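Local atomic coordinates of putative ATP-grasp superfamily protein (PDB entry 3DF7), a protein that is of unknown function but probably binds ATP and a metal ion, as its ATP-grasp relatives do. Residues Asp18-Lys29 against Tyr291-Leu299; Tyr195-Arg203 against Val276-Ser284. All blocks are in the same frame, centred on the assembly; numbering follows the deposited sequence.

Contact 1 packs a helix, 18-29, onto the hairpin 291-299, whereas contact 2 pairs two neighbouring strands, 195-203 with 276-284. Both reach the same antiparallel sheet, because 279-285 lies between 194-200 and 297-303. Each is partly buried, but the chemistry differs. Contact 1 has no direct hydrogen bond between its segments and relies on aliphatic and CH-pi packing, with water at both ends. Contact 2 rests on backbone hydrogen bonds within the sheet, supplemented by an arginine that binds backbone carbonyls beyond the strand end. A salt bridge from E23 to K283 and the backbone pairing of T298 with S284 connect the two contacts.

Contact 1: Asp18-Lys29 against Tyr291-Leu299; sequences DSTAVEGLAMFK and YVSVGDYTL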
loop_
_atom_site.group_PDB
_atom_site.type_symbol
_atom_site.label_atom_id
_atom_site.label_comp_id
_atom_site.label_asym_id
_atom_site.label_seq_id
_atom_site.Cartn_x
_atom_site.Cartn_y
_atom_site.Cartn_z
ATOM N N ASP A 18 13.716 7.361 8.367
ATOM C CA ASP A 18 13.038 8.461 7.683
ATOM C C ASP A 18 12.615 8.172 6.250
ATOM O O ASP A 18 11.553 8.616 5.816
ATOM C CB ASP A 18 13.915 9.713 7.685
ATOM C CG ASP A 18 14.419 10.069 9.067
ATOM O OD1 ASP A 18 13.769 9.684 10.060
ATOM O OD2 ASP A 18 15.462 10.743 9.159
ATOM N N SER A 19 13.448 7.442 5.515
ATOM C CA SER A 19 13.149 7.112 4.126
ATOM C C SER A 19 11.779 6.463 3.982
ATOM O O SER A 19 10.996 6.828 3.103
ATOM C CB SER A 19 14.215 6.172 3.561
ATOM O OG SER A 19 13.862 5.745 2.257
ATOM N N THR A 20 11.499 5.492 4.846
ATOM C CA THR A 20 10.226 4.782 4.823
ATOM C C THR A 20 9.162 5.581 5.563
ATOM O O THR A 20 7.991 5.562 5.193
ATOM C CB THR A 20 10.348 3.392 5.495
ATOM O OG1 THR A 20 11.339 2.616 4.814
ATOM C CG2 THR A 20 9.014 2.649 5.449
ATOM N N ALA A 21 9.583 6.284 6.607
ATOM C CA ALA A 21 8.667 7.082 7.412
ATOM C C ALA A 21 7.964 8.171 6.610
ATOM O O ALA A 21 6.795 8.469 6.857
ATOM C CB ALA A 21 9.415 7.707 8.584
ATOM N N VAL A 22 8.669 8.773 5.657
ATOM C CA VAL A 22 8.066 9.841 4.871
ATOM C C VAL A 22 6.863 9.334 4.074
ATOM O O VAL A 22 5.887 10.068 3.883
ATOM C CB VAL A 22 9.106 10.508 3.931
ATOM C CG1 VAL A 22 9.378 9.629 2.711
ATOM C CG2 VAL A 22 8.618 11.896 3.532
ATOM N N GLU A 23 6.925 8.083 3.621
ATOM C CA GLU A 23 5.813 7.502 2.871
ATOM C C GLU A 23 4.639 7.231 3.810
ATOM O O GLU A 23 3.490 7.517 3.477
ATOM C CB GLU A 23 6.240 6.200 2.188
ATOM C CG GLU A 23 7.169 6.404 0.999
ATOM C CD GLU A 23 7.476 5.107 0.272
ATOM O OE1 GLU A 23 6.526 4.431 -0.172
ATOM O OE2 GLU A 23 8.669 4.766 0.149
ATOM N N GLY A 24 4.930 6.677 4.983
ATOM C CA GLY A 24 3.870 6.406 5.942
ATOM C C GLY A 24 3.179 7.690 6.375
ATOM O O GLY A 24 1.948 7.750 6.467
ATOM N N LEU A 25 3.971 8.722 6.647
ATOM C CA LEU A 25 3.426 10.007 7.065
ATOM C C LEU A 25 2.520 10.580 5.977
ATOM O O LEU A 25 1.460 11.128 6.266
ATOM C CB LEU A 25 4.556 10.992 7.368
ATOM C CG LEU A 25 4.126 12.425 7.694
ATOM C CD1 LEU A 25 3.207 12.436 8.917
ATOM C CD2 LEU A 25 5.359 13.277 7.947
ATOM N N ALA A 26 2.951 10.450 4.726
ATOM C CA ALA A 26 2.181 10.950 3.593
ATOM C C ALA A 26 0.846 10.222 3.495
ATOM O O ALA A 26 -0.200 10.836 3.260
ATOM C CB ALA A 26 2.975 10.771 2.304
HETATM N N MSE A 27 0.875 8.908 3.682
HETATM C CA MSE A 27 -0.351 8.134 3.617
HETATM C C MSE A 27 -1.291 8.493 4.761
HETATM O O MSE A 27 -2.500 8.589 4.561
HETATM C CB MSE A 27 -0.055 6.629 3.646
HETATM C CG MSE A 27 0.454 6.073 2.319
HETATM SE SE MSE A 27 0.620 4.140 2.321
HETATM C CE MSE A 27 2.471 4.027 2.839
ATOM N N PHE A 28 -0.746 8.675 5.962
ATOM C CA PHE A 28 -1.591 9.026 7.104
ATOM C C PHE A 28 -2.257 10.380 6.867
ATOM O O PHE A 28 -3.456 10.545 7.098
ATOM C CB PHE A 28 -0.774 9.094 8.400
ATOM C CG PHE A 28 -1.606 9.377 9.623
ATOM C CD1 PHE A 28 -2.289 8.353 10.271
ATOM C CD2 PHE A 28 -1.731 10.675 10.108
ATOM C CE1 PHE A 28 -3.087 8.615 11.387
ATOM C CE2 PHE A 28 -2.530 10.952 11.224
ATOM C CZ PHE A 28 -3.208 9.917 11.863
ATOM N N LYS A 29 -1.470 11.356 6.419
ATOM C CA LYS A 29 -1.993 12.693 6.146
ATOM C C LYS A 29 -3.102 12.596 5.100
ATOM O O LYS A 29 -4.191 13.153 5.268
ATOM C CB LYS A 29 -0.868 13.603 5.634
ATOM C CG LYS A 29 -1.294 15.037 5.330
ATOM C CD LYS A 29 -0.163 15.808 4.653
ATOM C CE LYS A 29 -0.487 17.286 4.497
ATOM N NZ LYS A 29 -1.807 17.511 3.845
ATOM N N TYR A 291 5.178 17.540 0.064
ATOM C CA TYR A 291 3.832 17.295 0.560
ATOM C C TYR A 291 4.022 17.095 2.066
ATOM O O TYR A 291 3.274 17.640 2.875
ATOM C CB TYR A 291 3.262 16.034 -0.094
ATOM C CG TYR A 291 1.935 15.560 0.472
ATOM C CD1 TYR A 291 0.815 16.390 0.473
ATOM C CD2 TYR A 291 1.800 14.269 0.982
ATOM C CE1 TYR A 291 -0.416 15.942 0.966
ATOM C CE2 TYR A 291 0.583 13.808 1.478
ATOM C CZ TYR A 291 -0.524 14.648 1.465
ATOM O OH TYR A 291 -1.738 14.194 1.930
ATOM N N VAL A 292 5.036 16.308 2.422
ATOM C CA VAL A 292 5.393 16.041 3.817
ATOM C C VAL A 292 6.889 15.776 3.889
ATOM O O VAL A 292 7.513 15.420 2.885
ATOM C CB VAL A 292 4.661 14.802 4.420
ATOM C CG1 VAL A 292 3.161 15.049 4.460
ATOM C CG2 VAL A 292 4.991 13.545 3.621
ATOM N N SER A 293 7.465 15.952 5.075
ATOM C CA SER A 293 8.892 15.723 5.274
ATOM C C SER A 293 9.140 14.963 6.575
ATOM O O SER A 293 8.353 15.052 7.515
ATOM C CB SER A 293 9.645 17.057 5.354
ATOM O OG SER A 293 9.377 17.892 4.241
ATOM N N VAL A 294 10.233 14.208 6.601
ATOM C CA VAL A 294 10.663 13.469 7.780
ATOM C C VAL A 294 12.185 13.518 7.722
ATOM O O VAL A 294 12.802 12.891 6.860
ATOM C CB VAL A 294 10.197 11.997 7.770
ATOM C CG1 VAL A 294 10.807 11.254 8.958
ATOM C CG2 VAL A 294 8.676 11.927 7.849
ATOM N N GLY A 295 12.789 14.270 8.633
ATOM C CA GLY A 295 14.235 14.392 8.618
ATOM C C GLY A 295 14.619 15.111 7.338
ATOM O O GLY A 295 14.035 16.148 7.015
ATOM N N ASP A 296 15.583 14.563 6.605
ATOM C CA ASP A 296 16.030 15.165 5.350
ATOM C C ASP A 296 15.270 14.607 4.149
ATOM O O ASP A 296 15.545 14.975 3.007
ATOM C CB ASP A 296 17.533 14.935 5.145
ATOM C CG ASP A 296 18.384 15.648 6.183
ATOM O OD1 ASP A 296 18.196 16.870 6.374
ATOM O OD2 ASP A 296 19.249 14.989 6.798
ATOM N N TYR A 297 14.316 13.718 4.408
ATOM C CA TYR A 297 13.532 13.116 3.339
ATOM C C TYR A 297 12.230 13.863 3.083
ATOM O O TYR A 297 11.550 14.300 4.013
ATOM C CB TYR A 297 13.232 11.650 3.664
ATOM C CG TYR A 297 14.378 10.708 3.367
ATOM C CD1 TYR A 297 14.562 10.189 2.088
ATOM C CD2 TYR A 297 15.291 10.353 4.360
ATOM C CE1 TYR A 297 15.629 9.336 1.801
ATOM C CE2 TYR A 297 16.363 9.502 4.086
ATOM C CZ TYR A 297 16.525 8.998 2.804
ATOM O OH TYR A 297 17.581 8.160 2.522
ATOM N N THR A 298 11.891 14.011 1.809
ATOM C CA THR A 298 10.665 14.689 1.420
ATOM C C THR A 298 9.918 13.854 0.393
ATOM O O THR A 298 10.521 13.093 -0.365
ATOM C CB THR A 298 10.949 16.069 0.790
ATOM O OG1 THR A 298 11.947 15.930 -0.232
ATOM C CG2 THR A 298 11.424 17.056 1.845
ATOM N N LEU A 299 8.599 13.981 0.385
ATOM C CA LEU A 299 7.791 13.269 -0.589
ATOM C C LEU A 299 7.031 14.363 -1.316
ATOM O O LEU A 299 6.339 15.168 -0.690
ATOM C CB LEU A 299 6.819 12.306 0.091
ATOM C CG LEU A 299 6.103 11.384 -0.902
ATOM C CD1 LEU A 299 7.095 10.386 -1.489
ATOM C CD2 LEU A 299 4.976 10.655 -0.209
HETATM O O HOH W 1 16.841 12.132 7.510
HETATM O O HOH W 2 -3.619 15.976 2.134
#
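K29 and Y291 share a water that accepts a hydrogen bond from K29 NZ at 2.9 Å. The same water lies in the plane of the phenol ring and bonds to Y291 OH at 2.6 Å. D33, farther along the helix, gives NZ a salt bridge as well. The aliphatic part of the lysine crosses one ring face, with K29 CD 3.8 Å from the Y291 centroid and 29° off the normal, a CH-pi contact; A26 O approaches the ring edge. The lysine is extended through CE and turns only at its last torsion (chi4 -52°), which keeps NZ beside the phenol. At the other end S19 CB sits over the face of Y297, 3.9 Å from the ring centroid. D18 OD2 accepts from a second water at 2.6 Å, and that water accepts from D296 N in the type II' turn V294-Y297. Between these ends, V22 CG2 sits against both strands of the hairpin, 3.8 Å from L299 N. L25 CD2 meets V294 CG2 at 3.6 Å, and A26 CB and L299 CD2 are unusually tight at 3.2 Å. Strand 297-299 runs at 32° to the helix, and no hydrogen bond links the segments directly. The helix is therefore held against the hairpin by fitted apolar surfaces and CH-pi contacts, with water joining K29 to Y291 and D18 to D296 at the two ends of the contact.

Contact 2: Tyr195-Arg203 against Val276-Ser284; sequences YAGAVVPAR and VRRQMVRKS
R278, just before strand 279-284, crosses P201 at about a right angle, its CB 4.1 Å from P201 CD. CG, placed opposite the backbone N by chi1, meets V199 CG1 at 3.8 Å. CD touches the same methyl and also approaches R203 CG at 3.7 Å. A bend at chi3 (-80°) then turns the guanidinium to the backbone carbonyls of the loop. NE donates to P201 O at 2.8 Å in a nearly straight bond (167° at the hydrogen), with the oxygen in the guanidinium plane. NH2 donates to A202 O at 3.2 Å, less favourably, because it stands 56° out of that carbonyl plane. R203 CG covers one guanidinium face, 3.4 Å above the plane and offset toward the rim. NH1 forms a salt bridge with D305, while R203 has its own with E187, so each of these neighbouring arginines has an acidic partner. The group is thus gripped through all three nitrogens, P201 O in its plane and A202 O tilted from it, next to the cis peptide bond that precedes P201.

Five backbone hydrogen bonds join the strands, V281 N to A198 O at 2.7 Å among them. On the face carrying V199 and M280, V199 CG2 meets the selenomethionine methyl M280 CE at 4.1 Å. G197 and R282 form a non-hydrogen-bonded pair with close CA atoms, and A196 and G197 make a classic beta bulge against I189. At the same end a water accepts from K283 NZ, which forms a salt bridge with E23, and donates to Y195 O. From G197-R282 to V200-Q279, up to that bulge, non-hydrogen-bonded and hydrogen-bonded pairs alternate as in regular antiparallel strands, here inside a large antiparallel sheet consistent with the ATP-grasp fold.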
loop_
_atom_site.group_PDB
_atom_site.type_symbol
_atom_site.label_atom_id
_atom_site.label_comp_id
_atom_site.label_asym_id
_atom_site.label_seq_id
_atom_site.Cartn_x
_atom_site.Cartn_y
_atom_site.Cartn_z
ATOM N N TYR A 195 11.328 1.465 -4.802
ATOM C CA TYR A 195 10.400 2.411 -5.399
ATOM C C TYR A 195 10.856 3.840 -5.116
ATOM O O TYR A 195 10.943 4.253 -3.960
ATOM C CB TYR A 195 8.989 2.190 -4.847
ATOM C CG TYR A 195 8.353 0.886 -5.282
ATOM C CD1 TYR A 195 8.857 -0.343 -4.852
ATOM C CD2 TYR A 195 7.250 0.879 -6.134
ATOM C CE1 TYR A 195 8.276 -1.543 -5.260
ATOM C CE2 TYR A 195 6.662 -0.313 -6.547
ATOM C CZ TYR A 195 7.178 -1.519 -6.107
ATOM O OH TYR A 195 6.590 -2.695 -6.511
ATOM N N ALA A 196 11.156 4.584 -6.177
ATOM C CA ALA A 196 11.606 5.968 -6.049
ATOM C C ALA A 196 10.466 6.938 -6.340
ATOM O O ALA A 196 10.520 8.108 -5.959
ATOM C CB ALA A 196 12.776 6.233 -6.999
ATOM N N GLY A 197 9.430 6.453 -7.014
ATOM C CA GLY A 197 8.305 7.313 -7.321
ATOM C C GLY A 197 7.203 6.592 -8.063
ATOM O O GLY A 197 7.342 5.419 -8.404
ATOM N N ALA A 198 6.098 7.296 -8.294
ATOM C CA ALA A 198 4.965 6.736 -9.014
ATOM C C ALA A 198 4.361 7.828 -9.883
ATOM O O ALA A 198 4.531 9.017 -9.614
ATOM C CB ALA A 198 3.916 6.200 -8.035
ATOM N N VAL A 199 3.679 7.413 -10.942
ATOM C CA VAL A 199 3.020 8.338 -11.852
ATOM C C VAL A 199 1.555 7.912 -11.851
ATOM O O VAL A 199 1.237 6.759 -12.149
ATOM C CB VAL A 199 3.610 8.243 -13.275
ATOM C CG1 VAL A 199 2.895 9.208 -14.203
ATOM C CG2 VAL A 199 5.100 8.560 -13.237
ATOM N N VAL A 200 0.676 8.842 -11.487
ATOM C CA VAL A 200 -0.759 8.579 -11.392
ATOM C C VAL A 200 -1.560 9.546 -12.275
ATOM O O VAL A 200 -1.551 10.752 -12.038
ATOM C CB VAL A 200 -1.238 8.756 -9.923
ATOM C CG1 VAL A 200 -2.709 8.402 -9.795
ATOM C CG2 VAL A 200 -0.388 7.900 -8.987
ATOM N N PRO A 201 -2.264 9.029 -13.301
ATOM C CA PRO A 201 -2.352 7.616 -13.688
ATOM C C PRO A 201 -1.151 7.179 -14.525
ATOM O O PRO A 201 -0.384 8.011 -15.011
ATOM C CB PRO A 201 -3.657 7.558 -14.471
ATOM C CG PRO A 201 -3.644 8.872 -15.187
ATOM C CD PRO A 201 -3.204 9.841 -14.095
ATOM N N ALA A 202 -1.003 5.871 -14.699
ATOM C CA ALA A 202 0.110 5.321 -15.457
ATOM C C ALA A 202 0.121 5.789 -16.907
ATOM O O ALA A 202 -0.928 6.004 -17.517
ATOM C CB ALA A 202 0.068 3.794 -15.408
ATOM N N ARG A 203 1.323 5.943 -17.449
ATOM C CA ARG A 203 1.492 6.356 -18.835
ATOM C C ARG A 203 1.568 5.074 -19.660
ATOM O O ARG A 203 2.640 4.663 -20.099
ATOM C CB ARG A 203 2.777 7.186 -18.979
ATOM C CG ARG A 203 2.740 8.478 -18.163
ATOM C CD ARG A 203 4.099 9.166 -18.084
ATOM N NE ARG A 203 5.064 8.369 -17.331
ATOM C CZ ARG A 203 6.308 8.761 -17.059
ATOM N NH1 ARG A 203 6.739 9.945 -17.479
ATOM N NH2 ARG A 203 7.117 7.972 -16.366
ATOM N N VAL A 276 -8.912 14.407 -14.433
ATOM C CA VAL A 276 -7.700 13.623 -14.569
ATOM C C VAL A 276 -6.564 14.592 -14.845
ATOM O O VAL A 276 -6.526 15.245 -15.886
ATOM C CB VAL A 276 -7.804 12.593 -15.713
ATOM C CG1 VAL A 276 -6.497 11.803 -15.825
ATOM C CG2 VAL A 276 -8.967 11.648 -15.447
ATOM N N ARG A 277 -5.658 14.697 -13.879
ATOM C CA ARG A 277 -4.503 15.581 -13.966
ATOM C C ARG A 277 -3.323 14.742 -13.492
ATOM O O ARG A 277 -3.070 14.640 -12.292
ATOM C CB ARG A 277 -4.712 16.781 -13.039
ATOM C CG ARG A 277 -3.661 17.889 -13.129
ATOM C CD ARG A 277 -3.940 18.921 -12.044
ATOM N NE ARG A 277 -5.345 19.325 -12.063
ATOM C CZ ARG A 277 -6.021 19.747 -10.999
ATOM N NH1 ARG A 277 -5.419 19.825 -9.819
ATOM N NH2 ARG A 277 -7.302 20.076 -11.113
ATOM N N ARG A 278 -2.613 14.135 -14.438
ATOM C CA ARG A 278 -1.488 13.269 -14.111
ATOM C C ARG A 278 -0.482 13.874 -13.137
ATOM O O ARG A 278 0.026 14.983 -13.333
ATOM C CB ARG A 278 -0.775 12.815 -15.387
ATOM C CG ARG A 278 0.380 11.860 -15.132
ATOM C CD ARG A 278 0.898 11.228 -16.428
ATOM N NE ARG A 278 0.051 10.120 -16.868
ATOM C CZ ARG A 278 -0.663 10.113 -17.988
ATOM N NH1 ARG A 278 -0.645 11.162 -18.800
ATOM N NH2 ARG A 278 -1.389 9.049 -18.304
ATOM N N GLN A 279 -0.189 13.114 -12.089
ATOM C CA GLN A 279 0.738 13.539 -11.048
ATOM C C GLN A 279 1.943 12.616 -10.948
ATOM O O GLN A 279 1.869 11.442 -11.310
ATOM C CB GLN A 279 0.038 13.516 -9.686
ATOM C CG GLN A 279 -1.194 14.386 -9.593
ATOM C CD GLN A 279 -0.847 15.840 -9.721
ATOM O OE1 GLN A 279 -1.347 16.540 -10.605
ATOM N NE2 GLN A 279 0.030 16.306 -8.848
HETATM N N MSE A 280 3.054 13.158 -10.460
HETATM C CA MSE A 280 4.228 12.340 -10.218
HETATM C C MSE A 280 4.501 12.431 -8.724
HETATM O O MSE A 280 4.644 13.528 -8.179
HETATM C CB MSE A 280 5.476 12.831 -10.966
HETATM C CG MSE A 280 6.736 12.057 -10.537
HETATM SE SE MSE A 280 8.370 12.478 -11.481
HETATM C CE MSE A 280 8.184 11.238 -12.966
ATOM N N VAL A 281 4.549 11.283 -8.059
ATOM C CA VAL A 281 4.856 11.253 -6.637
ATOM C C VAL A 281 6.313 10.808 -6.590
ATOM O O VAL A 281 6.692 9.865 -7.278
ATOM C CB VAL A 281 3.981 10.214 -5.877
ATOM C CG1 VAL A 281 4.371 10.180 -4.399
ATOM C CG2 VAL A 281 2.504 10.562 -6.013
ATOM N N ARG A 282 7.148 11.494 -5.821
ATOM C CA ARG A 282 8.537 11.067 -5.751
ATOM C C ARG A 282 9.171 11.338 -4.406
ATOM O O ARG A 282 8.865 12.329 -3.738
ATOM C CB ARG A 282 9.372 11.729 -6.858
ATOM C CG ARG A 282 9.598 13.219 -6.684
ATOM C CD ARG A 282 10.323 13.821 -7.892
ATOM N NE ARG A 282 10.485 15.261 -7.734
ATOM C CZ ARG A 282 10.847 16.100 -8.699
ATOM N NH1 ARG A 282 11.099 15.658 -9.928
ATOM N NH2 ARG A 282 10.943 17.394 -8.430
ATOM N N LYS A 283 10.051 10.425 -4.014
ATOM C CA LYS A 283 10.769 10.542 -2.762
ATOM C C LYS A 283 12.074 11.246 -3.105
ATOM O O LYS A 283 12.735 10.917 -4.097
ATOM C CB LYS A 283 11.042 9.154 -2.181
ATOM C CG LYS A 283 11.809 9.162 -0.873
ATOM C CD LYS A 283 12.118 7.743 -0.409
ATOM C CE LYS A 283 10.844 6.952 -0.161
ATOM N NZ LYS A 283 11.123 5.579 0.339
ATOM N N SER A 284 12.435 12.232 -2.295
ATOM C CA SER A 284 13.650 12.986 -2.540
ATOM C C SER A 284 14.261 13.458 -1.235
ATOM O O SER A 284 13.753 13.156 -0.149
ATOM C CB SER A 284 13.337 14.194 -3.432
ATOM O OG SER A 284 12.281 14.978 -2.884
HETATM O O HOH W 3 12.751 4.115 -1.342
#